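Local coordinates for nine-heme cytochrome c (Desulfovibrio desulfuricans, PDB 1OFW), which carries electrons through nine heme c groups and may form part of a transmembrane redox complex that passes electrons to the cytoplasm for sulfate reduction, at residues T83-R88 / P94-S99; D184-K189 / A261-Q266; T202-R207 / K272-A277. All blocks are in the same frame, centred on the assembly; numbering follows the deposited sequence.

In the fold
All three contacts are built against a heme c. In each, at least one heme propionate is hydrogen-bonded by the protein. Contact 1 lies in the N-terminal class III cytochrome c region, and contacts 2 and 3 share the C-terminal one. Contacts 2 and 3 both use helix 259-273. Their centres are 21 Å apart and their nearest atoms about 7 Å apart, so they do not touch. Contact 1 is more remote: its centre lies 38 Å from that of contact 2 and 27 Å from that of contact 3. Arginines hold propionates in contacts 1 and 3. Contact 2 uses backbone N-H groups instead and also contains His264, an axial ligand of heme 9.

Contact 1: residues T83-R88 / P94-S99; sequences TNIAKR and PVSCVS. With HEC (heme c), chain D.
Ile85 turns CG1 beside its own backbone N (chi1 -55°) and then runs extended, which carries CD1 across to Ser99 and directs CG2 at the backbone of Pro94. CD1 lies 3.6 Å from Ser99 OG, and CG2 is 3.5 Å from Pro94 O. In Arg88 a bend at chi2 (50°) folds the chain back, so that its guanidinium reaches the ring of Pro94 and the propionates of a heme c that is probably heme 2. Pro94 CD lies over the centre of one guanidinium face, 3.8 Å above its plane. The two side chains cross at about a right angle. Pro94 also faces the porphyrin, with CB 3.3 Å from C2A of this heme, and it packs against His52, an axial ligand of heme 2.

At the other end, Thr83 CG2 meets Val98 CG1 at 3.5 Å, tight for two methyl groups. Val98 also touches His81, an axial ligand of heme 5. Ser96 and Ser99 form a capping box at the start of helix 97-107. Ser99 N donates to Ser96 OG, and Ser96 N makes a weak return bond to Ser99 OG. Ser96 OG is also hydrogen-bonded to Ala82 O. The capped helix begins with Cys97, which is covalently linked to heme 3.

Arg88 makes five hydrogen bonds at the edge of its guanidinium. NE and NH2 hold the two oxygens of one propionate, with NE 3.0 Å from O1D. NH1 and NH2 share O1A of the other propionate, NH2 at 2.9 Å. NH1 also donates to Ala86 O, almost in the guanidinium plane and on a carbonyl lone pair. This fixes the rotation of the group. Arg88 thus bonds both propionates, Arg78 also donates to this heme, and the positive charges probably favour the ionised carboxylates.

Contact 2: residues D184-K189 / A261-Q266; sequences DALADK and AAYHLQ. With HEC (heme c), chain K.
Ala185 and Leu186 occupy the middle of a type I beta turn, Asp184 to Ala187, and face Tyr263 on helix 259-273. The turn begins the loop between the antiparallel strands 181-183 and 193-195. Its closing backbone bond runs from Ala187 N to Asp184 O. The two backbones stay well apart: the nearest CA atoms, of Leu186 and Tyr263, are 10.5 Å from each other. Heme 9, a heme c with two axial histidines, bridges much of this separation.

The loop grips both propionates of this heme through backbone N-H groups. Leu186 N donates to O2D of one propionate at 3.0 Å. Asp188 N and Lys189 N each take one oxygen of the other, O2A and O1A, and together clasp that carboxylate. Tyr190 N is also hydrogen-bonded to this heme.

Direct side-chain contact is small. Leu186 CD1 makes an apolar approach to the edge of the Tyr263 ring, near its plane, 4.1 Å from CE1. Ala185 CB lies 4.0 Å from Tyr263 OH. With CG beside its backbone N (chi1 -71°), Tyr263 brings its ring up to the base of a heme 9 propionate, where CD1 is 3.4 Å from CAD. The phenol OH is hydrogen-bonded to a propionate of another heme, so this one side chain joins two heme edges. The next residue of the helix, His264, is an axial ligand of heme 9, and His288 is the other. His264 NE2 binds the iron at 2.0 Å.

Contact 3: residues T202-R207 / K272-A277; sequences TSLMER and KGMDVA. With HEC (heme c), chain J.
This is a buried contact centred on a methionine, between the C-terminal part of helix 197-206 and the loop that follows helix 259-273. Met274 meets Leu204 and Arg207 beside a heme c that is probably heme 8. Leu204 CD2 lies 3.6 Å from Met274 SD. The methionine chain bends at chi3 (-64°), which places CE over the centre of one face of the Arg207 guanidinium, 3.7 Å above its plane. Met274 CE also touches the heme methyl CMD, at 3.6 Å.

Arg207 NH1 donates to heme O2D at 3.2 Å with an angle of 163°, and this oxygen lies in the guanidinium plane. Ser203 OG donates to O1D of the same propionate; at 2.5 Å this bond is very short, and its exact length is doubtful. Val276 CG2 packs 3.5 Å from C2D, on the pyrrole ring that carries this propionate.

A Schellman motif with Asp275 as its C-prime residue ends helix 259-273 and leads the chain on to Val276. Helix 109-112 lies alongside: Arg109 is hydrogen-bonded to Met274 O, and Arg207 packs on both Arg109 and Glu110.

Contact 1: residues T83-R88 / P94-S99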
# COMPACT_ATOMS: atom_id res chain seq x y z
N THR A 83 9.30 -0.99 -9.05
CA THR A 83 9.46 0.10 -8.10
C THR A 83 10.73 0.90 -8.30
O THR A 83 10.88 1.96 -7.68
CB THR A 83 9.47 -0.42 -6.65
OG1 THR A 83 10.47 -1.42 -6.54
CG2 THR A 83 8.11 -1.04 -6.35
N ASN A 84 11.64 0.44 -9.12
CA ASN A 84 12.87 1.19 -9.34
C ASN A 84 12.96 1.63 -10.79
O ASN A 84 13.78 1.17 -11.57
CB ASN A 84 14.06 0.30 -8.93
CG ASN A 84 14.12 -1.01 -9.68
OD1 ASN A 84 13.12 -1.53 -10.16
ND2 ASN A 84 15.32 -1.59 -9.78
N ILE A 85 12.06 2.52 -11.18
CA ILE A 85 11.92 3.03 -12.53
C ILE A 85 12.83 4.25 -12.70
O ILE A 85 12.68 5.27 -12.00
CB ILE A 85 10.46 3.43 -12.82
CG1 ILE A 85 9.49 2.27 -12.57
CG2 ILE A 85 10.32 3.96 -14.24
CD1 ILE A 85 8.03 2.68 -12.51
N ALA A 86 13.77 4.13 -13.64
CA ALA A 86 14.70 5.25 -13.83
C ALA A 86 14.00 6.48 -14.34
O ALA A 86 13.17 6.45 -15.22
CB ALA A 86 15.79 4.84 -14.80
N LYS A 87 14.39 7.65 -13.85
CA LYS A 87 13.98 8.86 -14.53
C LYS A 87 14.56 8.96 -15.94
O LYS A 87 15.77 8.76 -16.10
CB LYS A 87 14.44 10.06 -13.68
CG LYS A 87 13.96 11.39 -14.23
CD LYS A 87 12.86 12.05 -13.42
CE LYS A 87 13.24 13.46 -13.01
NZ LYS A 87 13.84 14.27 -14.10
N ARG A 88 13.75 9.25 -16.93
CA ARG A 88 13.93 9.44 -18.34
C ARG A 88 14.42 10.88 -18.56
O ARG A 88 13.76 11.80 -18.06
CB ARG A 88 12.64 9.18 -19.14
CG ARG A 88 12.48 7.74 -19.61
CD ARG A 88 12.67 6.72 -18.50
NE ARG A 88 12.41 5.38 -19.00
CZ ARG A 88 12.33 4.27 -18.29
NH1 ARG A 88 12.49 4.26 -16.99
NH2 ARG A 88 12.08 3.13 -18.92
N PRO A 94 7.70 6.45 -17.21
CA PRO A 94 6.55 5.58 -16.91
C PRO A 94 6.34 5.42 -15.40
O PRO A 94 7.21 5.61 -14.56
CB PRO A 94 6.91 4.24 -17.53
CG PRO A 94 7.91 4.59 -18.59
CD PRO A 94 8.69 5.70 -17.99
N VAL A 95 5.08 5.07 -15.12
CA VAL A 95 4.69 4.63 -13.79
C VAL A 95 4.15 3.21 -13.92
O VAL A 95 3.61 2.74 -14.92
CB VAL A 95 3.60 5.52 -13.17
CG1 VAL A 95 4.12 6.97 -13.06
CG2 VAL A 95 2.33 5.50 -14.00
N SER A 96 4.26 2.41 -12.90
CA SER A 96 3.53 1.20 -12.61
C SER A 96 2.49 1.38 -11.50
O SER A 96 2.49 2.43 -10.84
CB SER A 96 4.48 0.05 -12.27
OG SER A 96 4.94 0.29 -10.96
N CYS A 97 1.62 0.40 -11.32
CA CYS A 97 0.60 0.46 -10.28
C CYS A 97 1.29 0.63 -8.92
O CYS A 97 0.94 1.50 -8.13
CB CYS A 97 -0.24 -0.79 -10.25
SG CYS A 97 -0.89 -1.48 -11.79
N VAL A 98 2.29 -0.22 -8.69
CA VAL A 98 2.97 -0.21 -7.39
C VAL A 98 3.75 1.04 -7.14
O VAL A 98 3.74 1.62 -6.05
CB VAL A 98 3.85 -1.46 -7.27
CG1 VAL A 98 4.68 -1.43 -6.00
CG2 VAL A 98 2.99 -2.70 -7.31
N SER A 99 4.50 1.64 -8.02
CA SER A 99 5.35 2.78 -7.95
C SER A 99 4.49 4.01 -7.73
O SER A 99 4.91 4.80 -6.88
CB SER A 99 6.26 2.96 -9.16
OG SER A 99 5.57 3.71 -10.15
FE HEC D . 5.01 0.99 -21.04
CHA HEC D . 8.33 1.19 -20.31
CHB HEC D . 4.26 0.76 -17.72
CHC HEC D . 1.68 1.10 -21.80
CHD HEC D . 5.77 0.75 -24.34
NA HEC D . 6.08 0.97 -19.37
C1A HEC D . 7.47 1.09 -19.24
C2A HEC D . 7.83 1.09 -17.84
C3A HEC D . 6.69 0.90 -17.13
C4A HEC D . 5.59 0.87 -18.07
CMA HEC D . 6.54 0.83 -15.61
CAA HEC D . 9.23 1.33 -17.25
CBA HEC D . 9.96 -0.01 -17.00
CGA HEC D . 11.37 0.23 -16.45
O1A HEC D . 11.90 1.37 -16.56
O2A HEC D . 11.90 -0.75 -15.89
NB HEC D . 3.32 0.99 -20.01
C1B HEC D . 3.23 0.86 -18.63
C2B HEC D . 1.81 0.89 -18.24
C3B HEC D . 1.09 0.98 -19.36
C4B HEC D . 2.04 1.03 -20.48
CMB HEC D . 1.35 0.85 -16.77
CAB HEC D . -0.43 1.05 -19.56
CBB HEC D . -1.02 2.18 -18.69
NC HEC D . 3.95 1.03 -22.74
C1C HEC D . 2.58 1.00 -22.86
C2C HEC D . 2.17 0.86 -24.25
C3C HEC D . 3.32 0.74 -24.96
C4C HEC D . 4.42 0.84 -24.03
CMC HEC D . 0.70 0.81 -24.70
CAC HEC D . 3.50 0.42 -26.47
CBC HEC D . 2.81 1.44 -27.39
ND HEC D . 6.69 1.13 -22.12
C1D HEC D . 6.79 1.01 -23.48
C2D HEC D . 8.17 1.23 -23.87
C3D HEC D . 8.89 1.42 -22.76
C4D HEC D . 7.98 1.24 -21.63
CMD HEC D . 8.60 1.23 -25.35
CAD HEC D . 10.38 1.82 -22.59
CBD HEC D . 10.40 3.37 -22.58
CGD HEC D . 11.70 3.99 -22.10
O1D HEC D . 11.74 5.24 -21.96
O2D HEC D . 12.63 3.20 -21.87

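Contact 2: residues D184-K189 / A261-Q266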
# COMPACT_ATOMS: atom_id res chain seq x y z
N ASP A 184 8.36 3.11 30.58
CA ASP A 184 9.31 3.25 31.67
C ASP A 184 10.37 2.15 31.68
O ASP A 184 11.09 2.12 32.68
CB ASP A 184 8.59 3.33 33.01
CG ASP A 184 7.73 2.13 33.30
OD1 ASP A 184 7.76 1.14 32.55
OD2 ASP A 184 6.98 2.18 34.31
N ALA A 185 10.51 1.36 30.64
CA ALA A 185 11.42 0.22 30.59
C ALA A 185 12.84 0.62 30.96
O ALA A 185 13.58 -0.15 31.59
CB ALA A 185 11.41 -0.41 29.21
N LEU A 186 13.23 1.83 30.55
CA LEU A 186 14.61 2.28 30.63
C LEU A 186 14.79 3.40 31.64
O LEU A 186 15.93 3.92 31.70
CB LEU A 186 15.07 2.77 29.24
CG LEU A 186 14.99 1.73 28.12
CD1 LEU A 186 15.24 2.36 26.76
CD2 LEU A 186 15.94 0.58 28.38
N ALA A 187 13.80 3.79 32.40
CA ALA A 187 13.81 5.08 33.08
C ALA A 187 15.01 5.22 34.00
O ALA A 187 15.28 4.36 34.81
CB ALA A 187 12.53 5.34 33.84
N ASP A 188 15.73 6.31 33.84
CA ASP A 188 16.99 6.56 34.55
C ASP A 188 17.29 8.04 34.50
O ASP A 188 17.03 8.75 35.47
CB ASP A 188 18.13 5.74 33.98
CG ASP A 188 19.49 6.03 34.62
OD1 ASP A 188 19.58 6.84 35.56
OD2 ASP A 188 20.47 5.47 34.10
N LYS A 189 17.83 8.53 33.39
CA LYS A 189 18.15 9.94 33.28
C LYS A 189 16.90 10.81 33.13
O LYS A 189 16.90 12.00 33.48
CB LYS A 189 19.09 10.18 32.11
CG LYS A 189 20.44 9.49 32.20
CD LYS A 189 21.26 9.80 30.98
CE LYS A 189 22.61 9.09 30.96
NZ LYS A 189 23.00 8.56 32.29
N ALA A 261 17.34 3.09 21.21
CA ALA A 261 17.42 3.52 19.84
C ALA A 261 16.15 3.10 19.09
O ALA A 261 15.70 3.77 18.17
CB ALA A 261 18.68 2.97 19.15
N ALA A 262 15.58 1.96 19.46
CA ALA A 262 14.33 1.51 18.84
C ALA A 262 13.22 2.54 19.07
O ALA A 262 12.52 2.94 18.12
CB ALA A 262 13.96 0.15 19.37
N TYR A 263 13.04 3.01 20.32
CA TYR A 263 12.06 4.04 20.58
C TYR A 263 12.39 5.30 19.81
O TYR A 263 11.56 5.90 19.12
CB TYR A 263 12.00 4.37 22.07
CG TYR A 263 11.39 3.33 22.98
CD1 TYR A 263 12.08 2.90 24.09
CD2 TYR A 263 10.13 2.77 22.77
CE1 TYR A 263 11.57 1.96 24.96
CE2 TYR A 263 9.60 1.82 23.63
CZ TYR A 263 10.32 1.41 24.73
OH TYR A 263 9.83 0.46 25.63
N HIS A 264 13.66 5.73 19.92
CA HIS A 264 13.99 7.00 19.25
C HIS A 264 13.77 6.96 17.77
O HIS A 264 13.23 7.86 17.13
CB HIS A 264 15.43 7.36 19.61
CG HIS A 264 15.58 7.93 20.98
ND1 HIS A 264 16.84 8.07 21.56
CD2 HIS A 264 14.69 8.43 21.86
CE1 HIS A 264 16.66 8.61 22.76
NE2 HIS A 264 15.38 8.85 22.99
N LEU A 265 14.27 5.88 17.13
CA LEU A 265 14.15 5.81 15.68
C LEU A 265 12.72 5.69 15.21
O LEU A 265 12.35 6.25 14.18
CB LEU A 265 14.93 4.58 15.17
CG LEU A 265 16.45 4.72 15.25
CD1 LEU A 265 17.10 3.35 15.03
CD2 LEU A 265 16.92 5.75 14.24
N GLN A 266 11.88 4.97 15.95
CA GLN A 266 10.49 4.86 15.54
C GLN A 266 9.72 6.14 15.79
O GLN A 266 9.08 6.67 14.87
CB GLN A 266 9.76 3.73 16.28
CG GLN A 266 8.47 3.29 15.62
CD GLN A 266 7.90 1.98 16.18
OE1 GLN A 266 8.12 0.89 15.64
NE2 GLN A 266 7.18 2.19 17.22
FE HEC K . 14.59 9.82 24.56
CHA HEC K . 14.47 6.97 26.37
CHB HEC K . 17.81 10.45 25.72
CHC HEC K . 14.76 12.72 22.71
CHD HEC K . 11.49 9.23 23.37
NA HEC K . 15.89 8.89 25.73
C1A HEC K . 15.63 7.72 26.45
C2A HEC K . 16.74 7.40 27.32
C3A HEC K . 17.64 8.39 27.18
C4A HEC K . 17.15 9.31 26.17
CMA HEC K . 18.95 8.60 27.95
CAA HEC K . 16.85 6.17 28.24
CBA HEC K . 15.87 6.32 29.42
CGA HEC K . 16.35 7.17 30.57
O1A HEC K . 17.58 7.28 30.76
O2A HEC K . 15.45 7.70 31.26
NB HEC K . 15.93 11.29 24.35
C1B HEC K . 17.20 11.38 24.91
C2B HEC K . 17.81 12.65 24.52
C3B HEC K . 16.97 13.26 23.68
C4B HEC K . 15.82 12.40 23.53
CMB HEC K . 19.18 13.12 25.05
CAB HEC K . 17.11 14.61 22.97
CBB HEC K . 18.23 14.47 21.88
NC HEC K . 13.39 10.82 23.33
C1C HEC K . 13.58 12.00 22.64
C2C HEC K . 12.39 12.37 21.93
C3C HEC K . 11.45 11.41 22.17
C4C HEC K . 12.10 10.41 23.00
CMC HEC K . 12.20 13.65 21.11
CAC HEC K . 9.99 11.39 21.75
CBC HEC K . 9.72 11.64 20.24
ND HEC K . 13.29 8.33 24.70
C1D HEC K . 12.00 8.29 24.21
C2D HEC K . 11.32 7.13 24.73
C3D HEC K . 12.14 6.52 25.59
C4D HEC K . 13.38 7.26 25.59
CMD HEC K . 9.88 6.74 24.30
CAD HEC K . 11.92 5.28 26.50
CBD HEC K . 11.65 5.83 27.95
CGD HEC K . 11.83 4.75 29.02
O1D HEC K . 12.09 5.17 30.21
O2D HEC K . 11.71 3.57 28.69

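Contact 3: residues T202-R207 / K272-A277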
# COMPACT_ATOMS: atom_id res chain seq x y z
N THR A 202 -5.67 7.96 16.92
CA THR A 202 -6.87 8.66 16.50
C THR A 202 -6.53 9.75 15.51
O THR A 202 -7.21 9.82 14.48
CB THR A 202 -7.60 9.22 17.73
OG1 THR A 202 -8.00 8.15 18.55
CG2 THR A 202 -8.88 9.94 17.33
N SER A 203 -5.53 10.55 15.72
CA SER A 203 -5.09 11.62 14.85
C SER A 203 -4.64 11.10 13.49
O SER A 203 -4.97 11.65 12.44
CB SER A 203 -3.93 12.34 15.52
OG SER A 203 -3.45 13.43 14.73
N LEU A 204 -3.87 10.01 13.53
CA LEU A 204 -3.34 9.42 12.31
C LEU A 204 -4.48 8.86 11.46
O LEU A 204 -4.48 9.03 10.24
CB LEU A 204 -2.30 8.34 12.64
CG LEU A 204 -1.01 8.91 13.25
CD1 LEU A 204 -0.20 7.85 13.95
CD2 LEU A 204 -0.14 9.63 12.20
N MET A 205 -5.44 8.21 12.07
CA MET A 205 -6.59 7.65 11.35
C MET A 205 -7.51 8.74 10.82
O MET A 205 -8.10 8.62 9.73
CB MET A 205 -7.39 6.76 12.31
CG MET A 205 -6.71 5.43 12.56
SD MET A 205 -7.49 4.38 13.78
CE MET A 205 -9.02 4.00 12.92
N GLU A 206 -7.68 9.84 11.56
CA GLU A 206 -8.63 10.88 11.12
C GLU A 206 -8.22 11.47 9.78
O GLU A 206 -9.07 11.73 8.93
CB GLU A 206 -8.73 11.95 12.22
CG GLU A 206 -9.38 13.26 11.76
CD GLU A 206 -10.88 13.08 11.63
OE1 GLU A 206 -11.37 12.08 12.19
OE2 GLU A 206 -11.52 13.94 10.99
N ARG A 207 -6.92 11.66 9.58
CA ARG A 207 -6.38 12.31 8.40
C ARG A 207 -6.50 11.45 7.13
O ARG A 207 -6.31 11.99 6.02
CB ARG A 207 -4.91 12.65 8.57
CG ARG A 207 -4.62 14.05 9.09
CD ARG A 207 -3.09 14.23 9.25
NE ARG A 207 -2.77 13.57 10.50
CZ ARG A 207 -2.26 14.04 11.62
NH1 ARG A 207 -1.89 15.29 11.82
NH2 ARG A 207 -2.11 13.15 12.60
N LYS A 272 9.62 12.99 11.85
CA LYS A 272 10.31 13.60 10.72
C LYS A 272 9.54 13.36 9.43
O LYS A 272 9.36 14.29 8.64
CB LYS A 272 11.73 13.07 10.65
CG LYS A 272 12.58 13.69 9.53
CD LYS A 272 13.75 12.78 9.16
CE LYS A 272 14.10 12.97 7.68
NZ LYS A 272 15.18 13.97 7.47
N GLY A 273 9.04 12.16 9.19
CA GLY A 273 8.32 11.90 7.95
C GLY A 273 7.09 12.75 7.74
O GLY A 273 6.76 13.05 6.59
N MET A 274 6.41 13.18 8.80
CA MET A 274 5.22 14.00 8.54
C MET A 274 5.40 15.40 9.08
O MET A 274 4.44 16.13 9.30
CB MET A 274 3.97 13.21 8.96
CG MET A 274 3.82 12.84 10.41
SD MET A 274 2.37 11.81 10.71
CE MET A 274 0.98 12.87 10.31
N ASP A 275 6.65 15.84 9.26
CA ASP A 275 7.03 17.18 9.57
C ASP A 275 6.36 17.72 10.84
O ASP A 275 5.83 18.84 10.84
CB ASP A 275 6.58 18.10 8.41
CG ASP A 275 6.92 17.51 7.05
OD1 ASP A 275 8.15 17.43 6.78
OD2 ASP A 275 5.99 17.12 6.28
N VAL A 276 6.45 16.93 11.90
CA VAL A 276 5.85 17.30 13.19
C VAL A 276 6.68 18.40 13.81
O VAL A 276 7.90 18.37 13.92
CB VAL A 276 5.75 16.09 14.11
CG1 VAL A 276 5.39 16.49 15.55
CG2 VAL A 276 4.73 15.09 13.61
N ALA A 277 6.00 19.47 14.20
CA ALA A 277 6.71 20.64 14.66
C ALA A 277 7.23 20.54 16.08
O ALA A 277 8.27 21.10 16.40
CB ALA A 277 5.78 21.85 14.62
FE HEC J . 4.32 11.47 18.22
CHA HEC J . 3.07 14.61 18.42
CHB HEC J . 5.61 11.76 21.38
CHC HEC J . 5.56 8.31 18.02
CHD HEC J . 3.03 11.16 15.05
NA HEC J . 4.35 12.89 19.63
C1A HEC J . 3.76 14.15 19.53
C2A HEC J . 3.97 14.88 20.76
C3A HEC J . 4.69 14.09 21.57
C4A HEC J . 4.92 12.84 20.88
CMA HEC J . 5.26 14.34 22.98
CAA HEC J . 3.41 16.28 21.01
CBA HEC J . 2.05 16.23 21.71
CGA HEC J . 1.24 14.96 21.76
O1A HEC J . 0.37 14.86 20.86
O2A HEC J . 1.39 14.06 22.65
NB HEC J . 5.41 10.32 19.42
C1B HEC J . 5.82 10.57 20.73
C2B HEC J . 6.52 9.42 21.26
C3B HEC J . 6.50 8.45 20.32
C4B HEC J . 5.81 9.01 19.18
CMB HEC J . 7.13 9.41 22.66
CAB HEC J . 7.09 7.05 20.36
CBB HEC J . 6.75 6.25 21.64
NC HEC J . 4.33 10.07 16.79
C1C HEC J . 4.90 8.82 16.92
C2C HEC J . 4.76 8.06 15.68
C3C HEC J . 4.01 8.83 14.88
C4C HEC J . 3.75 10.08 15.55
CMC HEC J . 5.42 6.69 15.47
CAC HEC J . 3.52 8.62 13.43
CBC HEC J . 3.27 7.17 13.03
ND HEC J . 3.25 12.64 17.00
C1D HEC J . 2.80 12.33 15.73
C2D HEC J . 2.07 13.46 15.18
C3D HEC J . 2.10 14.44 16.11
C4D HEC J . 2.81 13.93 17.26
CMD HEC J . 1.42 13.50 13.79
CAD HEC J . 1.49 15.84 15.93
CBD HEC J . 0.15 15.89 16.69
CGD HEC J . -0.98 15.40 15.81
O1D HEC J . -1.49 14.28 16.08
O2D HEC J . -1.31 16.13 14.85